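PDB 7ADK: putative immunoglobulin-blocking virulence protein from Mycoplasma mycoides subsp. capri, which probably binds host immunoglobulin and blocks antibody action, and is seen here in complex with a lipoprotein chain. Local coordinates for residues 632-644 / 662-676. Residues are numbered along the deposited sequence; the frame is centred on the assembly and turned at random.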
ATOM      1  N   SER A 632      27.941 -24.984 -26.655  1.00 89.35           N
ATOM      2  CA  SER A 632      27.184 -25.896 -25.787  1.00 89.35           C
ATOM      3  C   SER A 632      26.051 -25.254 -24.967  1.00 89.35           C
ATOM      4  O   SER A 632      25.289 -25.991 -24.356  1.00 89.35           O
ATOM      5  CB  SER A 632      28.164 -26.640 -24.881  1.00 89.35           C
ATOM      6  OG  SER A 632      28.981 -25.755 -24.138  1.00 89.35           O
ATOM      7  N   ASN A 633      25.905 -23.925 -24.906  1.00 79.91           N
ATOM      8  CA  ASN A 633      24.981 -23.253 -23.975  1.00 79.91           C
ATOM      9  C   ASN A 633      24.378 -21.953 -24.540  1.00 79.91           C
ATOM     10  O   ASN A 633      25.018 -21.228 -25.294  1.00 79.91           O
ATOM     11  CB  ASN A 633      25.714 -22.985 -22.639  1.00 79.91           C
ATOM     12  CG  ASN A 633      25.646 -24.129 -21.640  1.00 79.91           C
ATOM     13  OD1 ASN A 633      24.604 -24.727 -21.426  1.00 79.91           O
ATOM     14  ND2 ASN A 633      26.712 -24.433 -20.958  1.00 79.91           N
ATOM     15  N   GLU A 634      23.156 -21.608 -24.121  1.00 71.25           N
ATOM     16  CA  GLU A 634      22.556 -20.277 -24.297  1.00 71.25           C
ATOM     17  C   GLU A 634      23.335 -19.196 -23.514  1.00 71.25           C
ATOM     18  O   GLU A 634      23.705 -19.452 -22.364  1.00 71.25           O
ATOM     19  CB  GLU A 634      21.078 -20.322 -23.846  1.00 71.25           C
ATOM     20  CG  GLU A 634      20.410 -18.949 -23.692  1.00 71.25           C
ATOM     21  CD  GLU A 634      18.938 -18.977 -23.283  1.00 71.25           C
ATOM     22  OE1 GLU A 634      18.144 -19.722 -23.889  1.00 71.25           O
ATOM     23  OE2 GLU A 634      18.547 -18.206 -22.391  1.00 71.25           O
ATOM     24  N   PRO A 635      23.527 -17.978 -24.065  1.00 66.13           N
ATOM     25  CA  PRO A 635      23.940 -16.787 -23.314  1.00 66.13           C
ATOM     26  C   PRO A 635      22.776 -16.156 -22.527  1.00 66.13           C
ATOM     27  O   PRO A 635      21.681 -15.966 -23.050  1.00 66.13           O
ATOM     28  CB  PRO A 635      24.468 -15.826 -24.380  1.00 66.13           C
ATOM     29  CG  PRO A 635      23.625 -16.151 -25.605  1.00 66.13           C
ATOM     30  CD  PRO A 635      23.385 -17.652 -25.480  1.00 66.13           C
ATOM     31  N   ARG A 636      22.993 -15.768 -21.271  1.00 63.44           N
ATOM     32  CA  ARG A 636      21.957 -15.148 -20.424  1.00 63.44           C
ATOM     33  C   ARG A 636      21.509 -13.781 -20.950  1.00 63.44           C
ATOM     34  O   ARG A 636      22.316 -13.044 -21.501  1.00 63.44           O
ATOM     35  CB  ARG A 636      22.442 -15.032 -18.969  1.00 63.44           C
ATOM     36  CG  ARG A 636      23.011 -16.306 -18.336  1.00 63.44           C
ATOM     37  CD  ARG A 636      22.164 -17.532 -18.636  1.00 63.44           C
ATOM     38  NE  ARG A 636      22.603 -18.735 -17.924  1.00 63.44           N
ATOM     39  CZ  ARG A 636      21.954 -19.880 -17.913  1.00 63.44           C
ATOM     40  NH1 ARG A 636      22.406 -20.871 -17.233  1.00 63.44           N
ATOM     41  NH2 ARG A 636      20.866 -20.090 -18.582  1.00 63.44           N
ATOM     42  N   LYS A 637      20.252 -13.399 -20.722  1.00 61.73           N
ATOM     43  CA  LYS A 637      19.724 -12.052 -20.998  1.00 61.73           C
ATOM     44  C   LYS A 637      18.993 -11.522 -19.771  1.00 61.73           C
ATOM     45  O   LYS A 637      18.199 -12.239 -19.173  1.00 61.73           O
ATOM     46  CB  LYS A 637      18.777 -12.077 -22.214  1.00 61.73           C
ATOM     47  CG  LYS A 637      19.379 -12.496 -23.562  1.00 61.73           C
ATOM     48  CD  LYS A 637      20.428 -11.500 -24.053  1.00 61.73           C
ATOM     49  CE  LYS A 637      21.020 -11.858 -25.418  1.00 61.73           C
ATOM     50  NZ  LYS A 637      20.175 -11.442 -26.552  1.00 61.73           N
ATOM     51  N   ILE A 638      19.273 -10.290 -19.361  1.00 58.26           N
ATOM     52  CA  ILE A 638      18.645  -9.707 -18.171  1.00 58.26           C
ATOM     53  C   ILE A 638      17.365  -8.978 -18.564  1.00 58.26           C
ATOM     54  O   ILE A 638      17.253  -8.472 -19.677  1.00 58.26           O
ATOM     55  CB  ILE A 638      19.635  -8.867 -17.334  1.00 58.26           C
ATOM     56  CG1 ILE A 638      20.031  -7.549 -18.007  1.00 58.26           C
ATOM     57  CG2 ILE A 638      20.854  -9.726 -16.963  1.00 58.26           C
ATOM     58  CD1 ILE A 638      20.913  -6.646 -17.147  1.00 58.26           C
ATOM     59  N   THR A 639      16.384  -8.964 -17.665  1.00 56.55           N
ATOM     60  CA  THR A 639      15.098  -8.283 -17.850  1.00 56.55           C
ATOM     61  C   THR A 639      15.069  -6.916 -17.191  1.00 56.55           C
ATOM     62  O   THR A 639      14.253  -6.074 -17.541  1.00 56.55           O
ATOM     63  CB  THR A 639      13.914  -9.129 -17.354  1.00 56.55           C
ATOM     64  OG1 THR A 639      13.937  -9.326 -15.966  1.00 56.55           O
ATOM     65  CG2 THR A 639      13.800 -10.501 -18.002  1.00 56.55           C
ATOM     66  N   GLU A 640      15.966  -6.659 -16.248  1.00 57.09           N
ATOM     67  CA  GLU A 640      15.941  -5.483 -15.394  1.00 57.09           C
ATOM     68  C   GLU A 640      17.344  -5.102 -14.926  1.00 57.09           C
ATOM     69  O   GLU A 640      18.152  -5.971 -14.601  1.00 57.09           O
ATOM     70  CB  GLU A 640      15.004  -5.765 -14.223  1.00 57.09           C
ATOM     71  CG  GLU A 640      14.701  -4.539 -13.380  1.00 57.09           C
ATOM     72  CD  GLU A 640      13.436  -4.768 -12.555  1.00 57.09           C
ATOM     73  OE1 GLU A 640      12.490  -3.955 -12.635  1.00 57.09           O
ATOM     74  OE2 GLU A 640      13.361  -5.779 -11.831  1.00 57.09           O
ATOM     75  N   LEU A 641      17.617  -3.799 -14.866  1.00 55.04           N
ATOM     76  CA  LEU A 641      18.894  -3.220 -14.479  1.00 55.04           C
ATOM     77  C   LEU A 641      18.674  -2.002 -13.591  1.00 55.04           C
ATOM     78  O   LEU A 641      18.231  -0.972 -14.069  1.00 55.04           O
ATOM     79  CB  LEU A 641      19.656  -2.845 -15.760  1.00 55.04           C
ATOM     80  CG  LEU A 641      21.005  -2.149 -15.526  1.00 55.04           C
ATOM     81  CD1 LEU A 641      22.017  -3.087 -14.886  1.00 55.04           C
ATOM     82  CD2 LEU A 641      21.558  -1.621 -16.838  1.00 55.04           C
ATOM     83  N   THR A 642      19.030  -2.085 -12.320  1.00 57.44           N
ATOM     84  CA  THR A 642      19.025  -0.928 -11.418  1.00 57.44           C
ATOM     85  C   THR A 642      20.440  -0.382 -11.266  1.00 57.44           C
ATOM     86  O   THR A 642      21.385  -1.129 -11.052  1.00 57.44           O
ATOM     87  CB  THR A 642      18.387  -1.238 -10.060  1.00 57.44           C
ATOM     88  OG1 THR A 642      17.138  -1.865 -10.214  1.00 57.44           O
ATOM     89  CG2 THR A 642      18.154   0.039  -9.269  1.00 57.44           C
ATOM     90  N   LEU A 643      20.579   0.930 -11.402  1.00 59.31           N
ATOM     91  CA  LEU A 643      21.810   1.688 -11.357  1.00 59.31           C
ATOM     92  C   LEU A 643      21.761   2.698 -10.216  1.00 59.31           C
ATOM     93  O   LEU A 643      20.727   3.290  -9.920  1.00 59.31           O
ATOM     94  CB  LEU A 643      22.002   2.386 -12.710  1.00 59.31           C
ATOM     95  CG  LEU A 643      22.213   1.452 -13.904  1.00 59.31           C
ATOM     96  CD1 LEU A 643      22.224   2.237 -15.201  1.00 59.31           C
ATOM     97  CD2 LEU A 643      23.508   0.672 -13.779  1.00 59.31           C
ATOM     98  N   TYR A 644      22.900   2.963  -9.608  1.00 60.33           N
ATOM     99  CA  TYR A 644      23.034   4.109  -8.733  1.00 60.33           C
ATOM    100  C   TYR A 644      22.924   5.423  -9.506  1.00 60.33           C
ATOM    101  O   TYR A 644      23.608   5.606 -10.515  1.00 60.33           O
ATOM    102  CB  TYR A 644      24.342   4.024  -7.978  1.00 60.33           C
ATOM    103  CG  TYR A 644      24.535   5.189  -7.048  1.00 60.33           C
ATOM    104  CD1 TYR A 644      23.803   5.250  -5.855  1.00 60.33           C
ATOM    105  CD2 TYR A 644      25.412   6.228  -7.393  1.00 60.33           C
ATOM    106  CE1 TYR A 644      23.983   6.327  -4.985  1.00 60.33           C
ATOM    107  CE2 TYR A 644      25.607   7.297  -6.513  1.00 60.33           C
ATOM    108  CZ  TYR A 644      24.905   7.335  -5.299  1.00 60.33           C
ATOM    109  OH  TYR A 644      25.138   8.313  -4.405  1.00 60.33           O
ATOM    110  N   LEU A 662      23.159  -5.954 -26.536  1.00 75.98           N
ATOM    111  CA  LEU A 662      22.070  -6.918 -26.748  1.00 75.98           C
ATOM    112  C   LEU A 662      21.796  -7.805 -25.523  1.00 75.98           C
ATOM    113  O   LEU A 662      20.933  -8.681 -25.562  1.00 75.98           O
ATOM    114  CB  LEU A 662      22.403  -7.806 -27.966  1.00 75.98           C
ATOM    115  CG  LEU A 662      22.678  -7.095 -29.303  1.00 75.98           C
ATOM    116  CD1 LEU A 662      23.231  -8.080 -30.307  1.00 75.98           C
ATOM    117  CD2 LEU A 662      21.436  -6.457 -29.877  1.00 75.98           C
ATOM    118  N   GLN A 663      22.576  -7.623 -24.461  1.00 70.84           N
ATOM    119  CA  GLN A 663      22.598  -8.409 -23.226  1.00 70.84           C
ATOM    120  C   GLN A 663      21.486  -8.011 -22.249  1.00 70.84           C
ATOM    121  O   GLN A 663      21.072  -8.809 -21.415  1.00 70.84           O
ATOM    122  CB  GLN A 663      24.001  -8.236 -22.640  1.00 70.84           C
ATOM    123  CG  GLN A 663      24.974  -9.074 -23.484  1.00 70.84           C
ATOM    124  CD  GLN A 663      26.427  -8.636 -23.430  1.00 70.84           C
ATOM    125  OE1 GLN A 663      27.038  -8.367 -24.451  1.00 70.84           O
ATOM    126  NE2 GLN A 663      27.009  -8.465 -22.274  1.00 70.84           N
ATOM    127  N   HIS A 664      20.937  -6.812 -22.401  1.00 64.44           N
ATOM    128  CA  HIS A 664      19.735  -6.352 -21.727  1.00 64.44           C
ATOM    129  C   HIS A 664      18.568  -6.360 -22.729  1.00 64.44           C
ATOM    130  O   HIS A 664      18.356  -5.390 -23.453  1.00 64.44           O
ATOM    131  CB  HIS A 664      20.035  -4.979 -21.130  1.00 64.44           C
ATOM    132  CG  HIS A 664      18.981  -4.474 -20.207  1.00 64.44           C
ATOM    133  ND1 HIS A 664      17.834  -5.166 -19.868  1.00 64.44           N
ATOM    134  CD2 HIS A 664      19.063  -3.340 -19.465  1.00 64.44           C
ATOM    135  CE1 HIS A 664      17.265  -4.453 -18.894  1.00 64.44           C
ATOM    136  NE2 HIS A 664      17.954  -3.339 -18.659  1.00 64.44           N
ATOM    137  N   LEU A 665      17.891  -7.503 -22.873  1.00 69.11           N
ATOM    138  CA  LEU A 665      16.855  -7.752 -23.891  1.00 69.11           C
ATOM    139  C   LEU A 665      15.727  -8.671 -23.392  1.00 69.11           C
ATOM    140  O   LEU A 665      15.139  -9.426 -24.156  1.00 69.11           O
ATOM    141  CB  LEU A 665      17.488  -8.240 -25.207  1.00 69.11           C
ATOM    142  CG  LEU A 665      16.584  -8.052 -26.446  1.00 69.11           C
ATOM    143  CD1 LEU A 665      16.792  -6.684 -27.062  1.00 69.11           C
ATOM    144  CD2 LEU A 665      16.879  -9.100 -27.513  1.00 69.11           C
ATOM    145  N   SER A 666      15.389  -8.599 -22.108  1.00 73.69           N
ATOM    146  CA  SER A 666      14.325  -9.415 -21.505  1.00 73.69           C
ATOM    147  C   SER A 666      14.651 -10.918 -21.603  1.00 73.69           C
ATOM    148  O   SER A 666      15.821 -11.272 -21.719  1.00 73.69           O
ATOM    149  CB  SER A 666      12.960  -8.998 -22.075  1.00 73.69           C
ATOM    150  OG  SER A 666      11.928  -9.495 -21.272  1.00 73.69           O
ATOM    151  N   THR A 667      13.679 -11.840 -21.560  1.00 84.81           N
ATOM    152  CA  THR A 667      13.959 -13.242 -21.954  1.00 84.81           C
ATOM    153  C   THR A 667      14.191 -13.376 -23.473  1.00 84.81           C
ATOM    154  O   THR A 667      15.042 -14.161 -23.892  1.00 84.81           O
ATOM    155  CB  THR A 667      12.886 -14.224 -21.442  1.00 84.81           C
ATOM    156  OG1 THR A 667      13.323 -15.553 -21.608  1.00 84.81           O
ATOM    157  CG2 THR A 667      11.534 -14.145 -22.152  1.00 84.81           C
ATOM    158  N   GLY A 668      13.490 -12.605 -24.326  1.00 81.00           N
ATOM    159  CA  GLY A 668      13.515 -12.806 -25.784  1.00 81.00           C
ATOM    160  C   GLY A 668      12.962 -11.667 -26.641  1.00 81.00           C
ATOM    161  O   GLY A 668      12.360 -10.721 -26.135  1.00 81.00           O
ATOM    162  N   GLU A 669      13.196 -11.750 -27.954  1.00 87.29           N
ATOM    163  CA  GLU A 669      13.124 -10.623 -28.900  1.00 87.29           C
ATOM    164  C   GLU A 669      11.712 -10.156 -29.289  1.00 87.29           C
ATOM    165  O   GLU A 669      11.493  -8.976 -29.557  1.00 87.29           O
ATOM    166  CB  GLU A 669      13.938 -10.973 -30.157  1.00 87.29           C
ATOM    167  CG  GLU A 669      13.290 -12.033 -31.066  1.00 87.29           C
ATOM    168  CD  GLU A 669      14.127 -12.414 -32.300  1.00 87.29           C
ATOM    169  OE1 GLU A 669      15.071 -11.682 -32.674  1.00 87.29           O
ATOM    170  OE2 GLU A 669      13.822 -13.445 -32.939  1.00 87.29           O
ATOM    171  N   GLY A 670      10.742 -11.063 -29.347  1.00 87.73           N
ATOM    172  CA  GLY A 670       9.399 -10.783 -29.846  1.00 87.73           C
ATOM    173  C   GLY A 670       8.388 -10.327 -28.796  1.00 87.73           C
ATOM    174  O   GLY A 670       7.216 -10.164 -29.121  1.00 87.73           O
ATOM    175  N   ASN A 671       8.788 -10.177 -27.534  1.00 85.81           N
ATOM    176  CA  ASN A 671       7.852  -9.962 -26.433  1.00 85.81           C
ATOM    177  C   ASN A 671       7.144  -8.593 -26.508  1.00 85.81           C
ATOM    178  O   ASN A 671       7.792  -7.585 -26.801  1.00 85.81           O
ATOM    179  CB  ASN A 671       8.558 -10.145 -25.086  1.00 85.81           C
ATOM    180  CG  ASN A 671       8.646 -11.576 -24.612  1.00 85.81           C
ATOM    181  OD1 ASN A 671       8.582 -12.524 -25.376  1.00 85.81           O
ATOM    182  ND2 ASN A 671       8.754 -11.791 -23.333  1.00 85.81           N
ATOM    183  N   PRO A 672       5.841  -8.526 -26.192  1.00 87.14           N
ATOM    184  CA  PRO A 672       5.108  -7.284 -26.017  1.00 87.14           C
ATOM    185  C   PRO A 672       5.781  -6.365 -24.990  1.00 87.14           C
ATOM    186  O   PRO A 672       6.086  -5.215 -25.308  1.00 87.14           O
ATOM    187  CB  PRO A 672       3.689  -7.669 -25.591  1.00 87.14           C
ATOM    188  CG  PRO A 672       3.553  -9.127 -25.990  1.00 87.14           C
ATOM    189  CD  PRO A 672       4.976  -9.657 -25.933  1.00 87.14           C
ATOM    190  N   GLU A 673       6.061  -6.854 -23.778  1.00 86.43           N
ATOM    191  CA  GLU A 673       6.709  -6.074 -22.720  1.00 86.43           C
ATOM    192  C   GLU A 673       8.228  -5.990 -22.924  1.00 86.43           C
ATOM    193  O   GLU A 673       8.919  -6.988 -23.126  1.00 86.43           O
ATOM    194  CB  GLU A 673       6.294  -6.556 -21.320  1.00 86.43           C
ATOM    195  CG  GLU A 673       7.022  -7.778 -20.745  1.00 86.43           C
ATOM    196  CD  GLU A 673       6.979  -9.035 -21.624  1.00 86.43           C
ATOM    197  OE1 GLU A 673       5.975  -9.267 -22.337  1.00 86.43           O
ATOM    198  OE2 GLU A 673       7.952  -9.823 -21.574  1.00 86.43           O
ATOM    199  N   LYS A 674       8.761  -4.770 -22.875  1.00 78.94           N
ATOM    200  CA  LYS A 674      10.193  -4.470 -23.008  1.00 78.94           C
ATOM    201  C   LYS A 674      10.890  -4.578 -21.642  1.00 78.94           C
ATOM    202  O   LYS A 674      10.216  -4.521 -20.614  1.00 78.94           O
ATOM    203  CB  LYS A 674      10.346  -3.088 -23.687  1.00 78.94           C
ATOM    204  CG  LYS A 674       9.700  -3.018 -25.086  1.00 78.94           C
ATOM    205  CD  LYS A 674      10.238  -4.032 -26.102  1.00 78.94           C
ATOM    206  CE  LYS A 674       9.463  -4.001 -27.425  1.00 78.94           C
ATOM    207  NZ  LYS A 674       8.194  -4.750 -27.372  1.00 78.94           N
ATOM    208  N   PRO A 675      12.221  -4.751 -21.593  1.00 66.64           N
ATOM    209  CA  PRO A 675      12.952  -4.801 -20.332  1.00 66.64           C
ATOM    210  C   PRO A 675      13.061  -3.420 -19.657  1.00 66.64           C
ATOM    211  O   PRO A 675      12.700  -2.408 -20.248  1.00 66.64           O
ATOM    212  CB  PRO A 675      14.296  -5.395 -20.718  1.00 66.64           C
ATOM    213  CG  PRO A 675      14.518  -4.871 -22.111  1.00 66.64           C
ATOM    214  CD  PRO A 675      13.132  -4.902 -22.715  1.00 66.64           C
ATOM    215  N   LYS A 676      13.551  -3.354 -18.417  1.00 62.63           N
ATOM    216  CA  LYS A 676      13.554  -2.143 -17.576  1.00 62.63           C
ATOM    217  C   LYS A 676      14.946  -1.662 -17.182  1.00 62.63           C
ATOM    218  O   LYS A 676      15.846  -2.450 -16.909  1.00 62.63           O
ATOM    219  CB  LYS A 676      12.693  -2.338 -16.322  1.00 62.63           C
ATOM    220  CG  LYS A 676      11.205  -2.349 -16.640  1.00 62.63           C
ATOM    221  CD  LYS A 676      10.347  -2.343 -15.377  1.00 62.63           C
ATOM    222  CE  LYS A 676       8.866  -2.341 -15.747  1.00 62.63           C
ATOM    223  NZ  LYS A 676       7.995  -2.264 -14.568  1.00 62.63           N
TER
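Glu-640 and Lys-676 pair where one parallel strand begins beside another, and the backbone bonds show how such a start is set. Lys-676 N reaches back to Thr-639 O (2.9 Å, 163° at the hydrogen), while Lys-676 O accepts Leu-641 N at 3.0 Å, so a single residue of the second strand brackets Glu-640. Upstream the pairing turns irregular: Ile-638 N gives a straight bond to Gln-663 O (3.1 Å, 165°), whereas Ile-638 O draws weak bonds from the Leu-665 and Ser-666 amides and from His-664 ND1.

The imidazole of His-664 is wedged between these two regions. With CG anti to the backbone N (chi1 -170°), the ring swings back toward 632-644, although its CB leads away. Ile-638 CG1 lies over one ring face in a CH-pi contact, 4.1 Å from the centroid, and Leu-641 CB approaches NE2 obliquely at 3.4 Å. Thr-639 O and Lys-676 O both lie at the ring edge; the latter receives a weak bond from NE2, and together with the equally weak ND1 bond to Ile-638 O this probably helps to set the ring's rotation. Lys-637 bends at chi2 and again at chi4, so that its chain runs along Leu-662 O and NZ hydrogen-bonds that carbonyl at 3.0 Å. Thr-639 CG2 packs on the Ser-666 backbone, while its OG1 is hydrogen-bonded with Thr-607 OG1. Glu-640 and Lys-676 run side by side, but Glu-640 OE1 is hydrogen-bonded with His-678 NE2 and stays 5.2 Å from Lys-676 NZ.

Strand 640-643 is held between 608-610 and 676-679 in a five-stranded parallel sheet, with 676-679 outermost within the chain. The loop from Leu-662 thus lies against the lead-in to 640-643 before entering the last strand, while Ile-638 also packs on Leu-609 and on Tyr-577 of helix 567-579.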